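Local coordinates for protein activating signal cointegrator 1 complex subunit 3 (Homo sapiens, PDB 6YXQ) that unwinds duplex DNA 3'-5' with ATP for alkylation repair and helps rescue stalled ribosomes, the N-terminal part given here being the piece that binds ASCC2, at residues L74-H79 and T138-S143; A99-T104 and K117-M122. All blocks are in the same frame, centred on the assembly; numbering follows the deposited sequence.

Contact 1 of 2, residues L74-H79 and T138-S143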
loop_
_atom_site.group_PDB
_atom_site.type_symbol
_atom_site.label_atom_id
_atom_site.label_comp_id
_atom_site.label_asym_id
_atom_site.label_seq_id
_atom_site.Cartn_x
_atom_site.Cartn_y
_atom_site.Cartn_z
ATOM N N LEU A 74 -12.709 -33.340 -27.143
ATOM C CA LEU A 74 -12.828 -31.889 -27.240
ATOM C C LEU A 74 -14.268 -31.456 -27.449
ATOM O O LEU A 74 -14.659 -30.375 -26.996
ATOM C CB LEU A 74 -11.971 -31.360 -28.385
ATOM C CG LEU A 74 -10.463 -31.553 -28.290
ATOM C CD1 LEU A 74 -9.864 -31.491 -29.689
ATOM C CD2 LEU A 74 -9.833 -30.515 -27.363
ATOM N N LYS A 75 -15.066 -32.265 -28.149
ATOM C CA LYS A 75 -16.484 -31.942 -28.283
ATOM C C LYS A 75 -17.200 -32.067 -26.944
ATOM O O LYS A 75 -18.099 -31.275 -26.637
ATOM C CB LYS A 75 -17.131 -32.840 -29.338
ATOM C CG LYS A 75 -16.748 -32.470 -30.767
ATOM C CD LYS A 75 -17.328 -33.436 -31.794
ATOM C CE LYS A 75 -17.415 -32.784 -33.171
ATOM N NZ LYS A 75 -16.070 -32.510 -33.762
ATOM N N ASP A 76 -16.809 -33.056 -26.133
ATOM C CA ASP A 76 -17.346 -33.147 -24.776
ATOM C C ASP A 76 -17.032 -31.885 -23.982
ATOM O O ASP A 76 -17.896 -31.349 -23.269
ATOM C CB ASP A 76 -16.786 -34.379 -24.064
ATOM C CG ASP A 76 -17.280 -35.687 -24.667
ATOM O OD1 ASP A 76 -18.426 -35.732 -25.169
ATOM O OD2 ASP A 76 -16.517 -36.677 -24.630
ATOM N N ILE A 77 -15.797 -31.392 -24.103
ATOM C CA ILE A 77 -15.413 -30.169 -23.392
ATOM C C ILE A 77 -16.198 -28.967 -23.915
ATOM O O ILE A 77 -16.617 -28.095 -23.143
ATOM C CB ILE A 77 -13.895 -29.931 -23.495
ATOM C CG1 ILE A 77 -13.118 -31.118 -22.936
ATOM C CG2 ILE A 77 -13.511 -28.668 -22.752
ATOM C CD1 ILE A 77 -11.616 -30.989 -23.104
ATOM N N LEU A 78 -16.392 -28.890 -25.235
ATOM C CA LEU A 78 -17.170 -27.795 -25.809
ATOM C C LEU A 78 -18.604 -27.817 -25.302
ATOM O O LEU A 78 -19.184 -26.764 -25.009
ATOM C CB LEU A 78 -17.156 -27.879 -27.332
ATOM C CG LEU A 78 -15.861 -27.457 -28.013
ATOM C CD1 LEU A 78 -15.821 -27.986 -29.436
ATOM C CD2 LEU A 78 -15.727 -25.943 -27.975
ATOM N N HIS A 79 -19.194 -29.008 -25.202
ATOM C CA HIS A 79 -20.545 -29.123 -24.665
ATOM C C HIS A 79 -20.598 -28.668 -23.207
ATOM O O HIS A 79 -21.518 -27.937 -22.803
ATOM C CB HIS A 79 -21.030 -30.566 -24.823
ATOM C CG HIS A 79 -22.424 -30.800 -24.337
ATOM N ND1 HIS A 79 -23.461 -29.933 -24.602
ATOM C CD2 HIS A 79 -22.954 -31.808 -23.607
ATOM C CE1 HIS A 79 -24.569 -30.393 -24.049
ATOM N NE2 HIS A 79 -24.288 -31.529 -23.438
ATOM N N THR A 138 -10.825 -33.985 -20.418
ATOM C CA THR A 138 -9.457 -33.485 -20.391
ATOM C C THR A 138 -8.473 -34.575 -19.994
ATOM O O THR A 138 -7.385 -34.680 -20.573
ATOM C CB THR A 138 -9.351 -32.312 -19.428
ATOM O OG1 THR A 138 -10.333 -31.330 -19.778
ATOM C CG2 THR A 138 -7.978 -31.705 -19.516
ATOM N N ASN A 139 -8.831 -35.389 -19.000
ATOM C CA ASN A 139 -7.915 -36.441 -18.577
ATOM C C ASN A 139 -7.827 -37.548 -19.615
ATOM O O ASN A 139 -6.763 -38.154 -19.788
ATOM C CB ASN A 139 -8.335 -36.991 -17.218
ATOM C CG ASN A 139 -7.791 -36.164 -16.081
ATOM O OD1 ASN A 139 -6.664 -36.369 -15.629
ATOM N ND2 ASN A 139 -8.576 -35.203 -15.628
ATOM N N ARG A 140 -8.929 -37.817 -20.320
ATOM C CA ARG A 140 -8.863 -38.714 -21.463
ATOM C C ARG A 140 -7.848 -38.213 -22.476
ATOM O O ARG A 140 -7.021 -38.987 -22.969
ATOM C CB ARG A 140 -10.244 -38.860 -22.106
ATOM C CG ARG A 140 -11.091 -39.994 -21.545
ATOM C CD ARG A 140 -12.252 -40.340 -22.467
ATOM N NE ARG A 140 -13.167 -39.213 -22.638
ATOM C CZ ARG A 140 -14.158 -38.908 -21.803
ATOM N NH1 ARG A 140 -14.377 -39.649 -20.723
ATOM N NH2 ARG A 140 -14.930 -37.858 -22.048
ATOM N N ILE A 141 -7.880 -36.911 -22.779
ATOM C CA ILE A 141 -6.940 -36.354 -23.752
ATOM C C ILE A 141 -5.503 -36.481 -23.250
ATOM O O ILE A 141 -4.613 -36.948 -23.971
ATOM C CB ILE A 141 -7.292 -34.891 -24.068
ATOM C CG1 ILE A 141 -8.501 -34.823 -24.991
ATOM C CG2 ILE A 141 -6.110 -34.184 -24.714
ATOM C CD1 ILE A 141 -8.862 -33.406 -25.393
ATOM N N ILE A 142 -5.256 -36.063 -22.006
ATOM C CA ILE A 142 -3.889 -36.054 -21.484
ATOM C C ILE A 142 -3.339 -37.470 -21.367
ATOM O O ILE A 142 -2.119 -37.681 -21.426
ATOM C CB ILE A 142 -3.832 -35.313 -20.133
ATOM C CG1 ILE A 142 -4.294 -33.863 -20.294
ATOM C CG2 ILE A 142 -2.425 -35.316 -19.578
ATOM C CD1 ILE A 142 -3.378 -33.030 -21.150
ATOM N N SER A 143 -4.214 -38.467 -21.220
ATOM C CA SER A 143 -3.748 -39.847 -21.169
ATOM C C SER A 143 -3.025 -40.270 -22.442
ATOM O O SER A 143 -2.374 -41.320 -22.442
ATOM C CB SER A 143 -4.925 -40.783 -20.892
ATOM O OG SER A 143 -5.710 -40.980 -22.054
#
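Ile-141 on helix 128-142 points its side chain at helix 64-85. From CB, CG1 runs beside the backbone N, anti to the carbonyl carbon. CG2 takes the other branch and lies against Phe-102. CD1 continues the CG1 branch in an extended line (chi2 -177°) and does the touching. It meets Leu-74 CD2 at 3.6 Å, the two side chains crossing at about a right angle. Ile-77 CD1 also lies 4.3 Å from Ile-141 CD1. The same Ile-77 CD1 lies 3.6 Å from Thr-138 OG1. That hydroxyl is hydrogen-bonded to Ala-134 O within its own helix. The two segments run nearly antiparallel, at 156°, within an all-helical bundle in the ASCC2-binding region. Leu-58 of helix 51-61 touches both Leu-74 and Ile-141. At the margin, Asp-76 and Arg-140 form a salt bridge, OD2 to NH2 3.3 Å, whose hydrogen bond is weak. The carboxylate and guanidinium planes stand nearly perpendicular. Arg-140 bends at chi3 (-62°), and its NE forms a salt bridge with Asp-73 one turn earlier on helix 64-85.

Contact 2 of 2, residues A99-T104 and K117-M122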
loop_
_atom_site.group_PDB
_atom_site.type_symbol
_atom_site.label_atom_id
_atom_site.label_comp_id
_atom_site.label_asym_id
_atom_site.label_seq_id
_atom_site.Cartn_x
_atom_site.Cartn_y
_atom_site.Cartn_z
ATOM N N ALA A 99 -11.562 -23.615 -23.446
ATOM C CA ALA A 99 -10.123 -23.511 -23.212
ATOM C C ALA A 99 -9.829 -23.342 -21.729
ATOM O O ALA A 99 -8.897 -23.956 -21.195
ATOM C CB ALA A 99 -9.538 -22.348 -24.009
ATOM N N PHE A 100 -10.630 -22.523 -21.049
ATOM C CA PHE A 100 -10.486 -22.348 -19.609
ATOM C C PHE A 100 -10.719 -23.655 -18.861
ATOM O O PHE A 100 -10.009 -23.962 -17.898
ATOM C CB PHE A 100 -11.458 -21.275 -19.126
ATOM C CG PHE A 100 -11.418 -21.051 -17.653
ATOM C CD1 PHE A 100 -10.418 -20.283 -17.088
ATOM C CD2 PHE A 100 -12.375 -21.612 -16.829
ATOM C CE1 PHE A 100 -10.372 -20.078 -15.727
ATOM C CE2 PHE A 100 -12.335 -21.409 -15.468
ATOM C CZ PHE A 100 -11.332 -20.640 -14.915
ATOM N N LEU A 101 -11.715 -24.433 -19.284
ATOM C CA LEU A 101 -11.971 -25.723 -18.651
ATOM C C LEU A 101 -10.793 -26.666 -18.848
ATOM O O LEU A 101 -10.285 -27.250 -17.882
ATOM C CB LEU A 101 -13.251 -26.342 -19.211
ATOM C CG LEU A 101 -14.545 -25.691 -18.733
ATOM C CD1 LEU A 101 -15.732 -26.371 -19.360
ATOM C CD2 LEU A 101 -14.648 -25.726 -17.214
ATOM N N PHE A 102 -10.345 -26.820 -20.099
ATOM C CA PHE A 102 -9.214 -27.697 -20.386
ATOM C C PHE A 102 -8.011 -27.318 -19.539
ATOM O O PHE A 102 -7.391 -28.179 -18.906
ATOM C CB PHE A 102 -8.864 -27.645 -21.872
ATOM C CG PHE A 102 -7.633 -28.433 -22.233
ATOM C CD1 PHE A 102 -7.731 -29.764 -22.604
ATOM C CD2 PHE A 102 -6.380 -27.840 -22.215
ATOM C CE1 PHE A 102 -6.597 -30.493 -22.944
ATOM C CE2 PHE A 102 -5.240 -28.567 -22.549
ATOM C CZ PHE A 102 -5.350 -29.891 -22.911
ATOM N N MET A 103 -7.679 -26.024 -19.500
ATOM C CA MET A 103 -6.526 -25.584 -18.721
ATOM C C MET A 103 -6.758 -25.757 -17.226
ATOM O O MET A 103 -5.796 -25.917 -16.466
ATOM C CB MET A 103 -6.203 -24.129 -19.049
ATOM C CG MET A 103 -5.771 -23.929 -20.486
ATOM S SD MET A 103 -4.299 -24.887 -20.876
ATOM C CE MET A 103 -3.229 -24.331 -19.561
ATOM N N THR A 104 -8.015 -25.732 -16.786
ATOM C CA THR A 104 -8.287 -25.951 -15.376
ATOM C C THR A 104 -7.968 -27.381 -14.964
ATOM O O THR A 104 -7.471 -27.605 -13.855
ATOM C CB THR A 104 -9.743 -25.602 -15.066
ATOM O OG1 THR A 104 -9.936 -24.188 -15.215
ATOM C CG2 THR A 104 -10.105 -26.010 -13.642
ATOM N N LYS A 117 -14.401 -23.640 -7.379
ATOM C CA LYS A 117 -14.400 -22.230 -7.013
ATOM C C LYS A 117 -13.863 -21.370 -8.146
ATOM O O LYS A 117 -14.353 -20.260 -8.369
ATOM C CB LYS A 117 -13.593 -22.013 -5.731
ATOM C CG LYS A 117 -14.384 -21.307 -4.636
ATOM C CD LYS A 117 -15.644 -22.110 -4.267
ATOM C CE LYS A 117 -16.501 -21.399 -3.229
ATOM N NZ LYS A 117 -15.902 -21.554 -1.887
ATOM N N ALA A 118 -12.872 -21.871 -8.885
ATOM C CA ALA A 118 -12.332 -21.101 -10.000
ATOM C C ALA A 118 -13.373 -20.922 -11.095
ATOM O O ALA A 118 -13.575 -19.811 -11.608
ATOM C CB ALA A 118 -11.081 -21.784 -10.548
ATOM N N ILE A 119 -14.053 -22.009 -11.463
ATOM C CA ILE A 119 -15.092 -21.896 -12.481
ATOM C C ILE A 119 -16.189 -20.951 -12.015
ATOM O O ILE A 119 -16.710 -20.154 -12.801
ATOM C CB ILE A 119 -15.651 -23.283 -12.845
ATOM C CG1 ILE A 119 -14.525 -24.190 -13.351
ATOM C CG2 ILE A 119 -16.738 -23.142 -13.896
ATOM C CD1 ILE A 119 -14.932 -25.626 -13.580
ATOM N N LYS A 120 -16.545 -21.008 -10.725
ATOM C CA LYS A 120 -17.586 -20.115 -10.224
ATOM C C LYS A 120 -17.138 -18.661 -10.287
ATOM O O LYS A 120 -17.906 -17.786 -10.697
ATOM C CB LYS A 120 -17.977 -20.488 -8.796
ATOM C CG LYS A 120 -19.075 -19.606 -8.227
ATOM C CD LYS A 120 -19.338 -19.898 -6.753
ATOM C CE LYS A 120 -20.835 -19.855 -6.439
ATOM N NZ LYS A 120 -21.199 -20.557 -5.175
ATOM N N GLN A 121 -15.894 -18.394 -9.891
ATOM C CA GLN A 121 -15.333 -17.053 -10.002
ATOM C C GLN A 121 -15.390 -16.542 -11.434
ATOM O O GLN A 121 -15.643 -15.355 -11.667
ATOM C CB GLN A 121 -13.890 -17.057 -9.504
ATOM C CG GLN A 121 -13.196 -15.730 -9.622
ATOM C CD GLN A 121 -13.294 -14.930 -8.340
ATOM O OE1 GLN A 121 -13.191 -13.706 -8.356
ATOM N NE2 GLN A 121 -13.495 -15.621 -7.221
ATOM N N MET A 122 -15.167 -17.425 -12.409
ATOM C CA MET A 122 -15.120 -16.969 -13.793
ATOM C C MET A 122 -16.503 -16.799 -14.422
ATOM O O MET A 122 -16.688 -15.886 -15.236
ATOM C CB MET A 122 -14.277 -17.931 -14.630
ATOM C CG MET A 122 -13.713 -17.319 -15.906
ATOM S SD MET A 122 -12.613 -15.937 -15.570
ATOM C CE MET A 122 -11.191 -16.777 -14.868
#
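Phe-100, Ile-119 and Met-122 carry most of this contact between helices 91-105 and 113-123. The two segments run nearly antiparallel, their axes 11.3 Å apart. Phe-100 lies at the centre. Its CG is anti to the backbone N (chi1 178°), and the ring extends toward the second helix. Met-122 lies over one face. Its CG sits 4.2 Å from the ring centroid, almost straight above it, in a CH-pi contact. Its chain then bends at chi2 and chi3, so that Met-122 CE comes down just past the rim, 3.5 Å from Phe-100 CE1. The sulfur stands oblique to the ring, SD 5.1 Å from the centroid, as a Met-aromatic contact. On the opposite face is Thr-104 OG1, offset toward the rim. This hydroxyl donates to Phe-100 O, 2.7 Å away, which also accepts the helical bond from Thr-104 N.

Ile-119 approaches the ring at its edge. Its CA is near the ring plane, and its CG1 lies 4.1 Å from Phe-100 CE2. Farther out on the same branch, Ile-119 CD1 meets Leu-101 CD2 at 3.6 Å, the side chains crossing at about a right angle. Ile-84 of helix 64-85 touches both Leu-101 and Ile-119. On helix 113-123, Lys-117 forms a salt bridge with Glu-57 of the ASCC2 chain.

The hydroxyl over the other face makes its hydrogen bond inside its own helix, and none joins the two segments. The fit therefore depends on shape and apolar surface, with the CH-pi approach of Met-122 CG the closer aromatic contact and the sulfur a lesser part.

The centres of contact 1 and contact 2 are 14 Å apart, and Phe-102 of helix 91-105 joins them. Its side chain does not touch the partner segment of contact 2. It packs instead on contact 1: Phe-102 CD1 is 4.1 Å from Ile-77 CD1, and Phe-102 CZ is 4.1 Å from Ile-142 CD1. Thr-138 CG2 also lies 3.6 Å from Phe-102 O. Helix 91-105 thus uses different sides for the two contacts. Helices 91-105 and 113-123 lie in sequence between helices 64-85 and 128-142, so the short-range contact falls within the longer-range one. ASCC2 touches the 117-122 segment, whereas neither segment of contact 1 touches it.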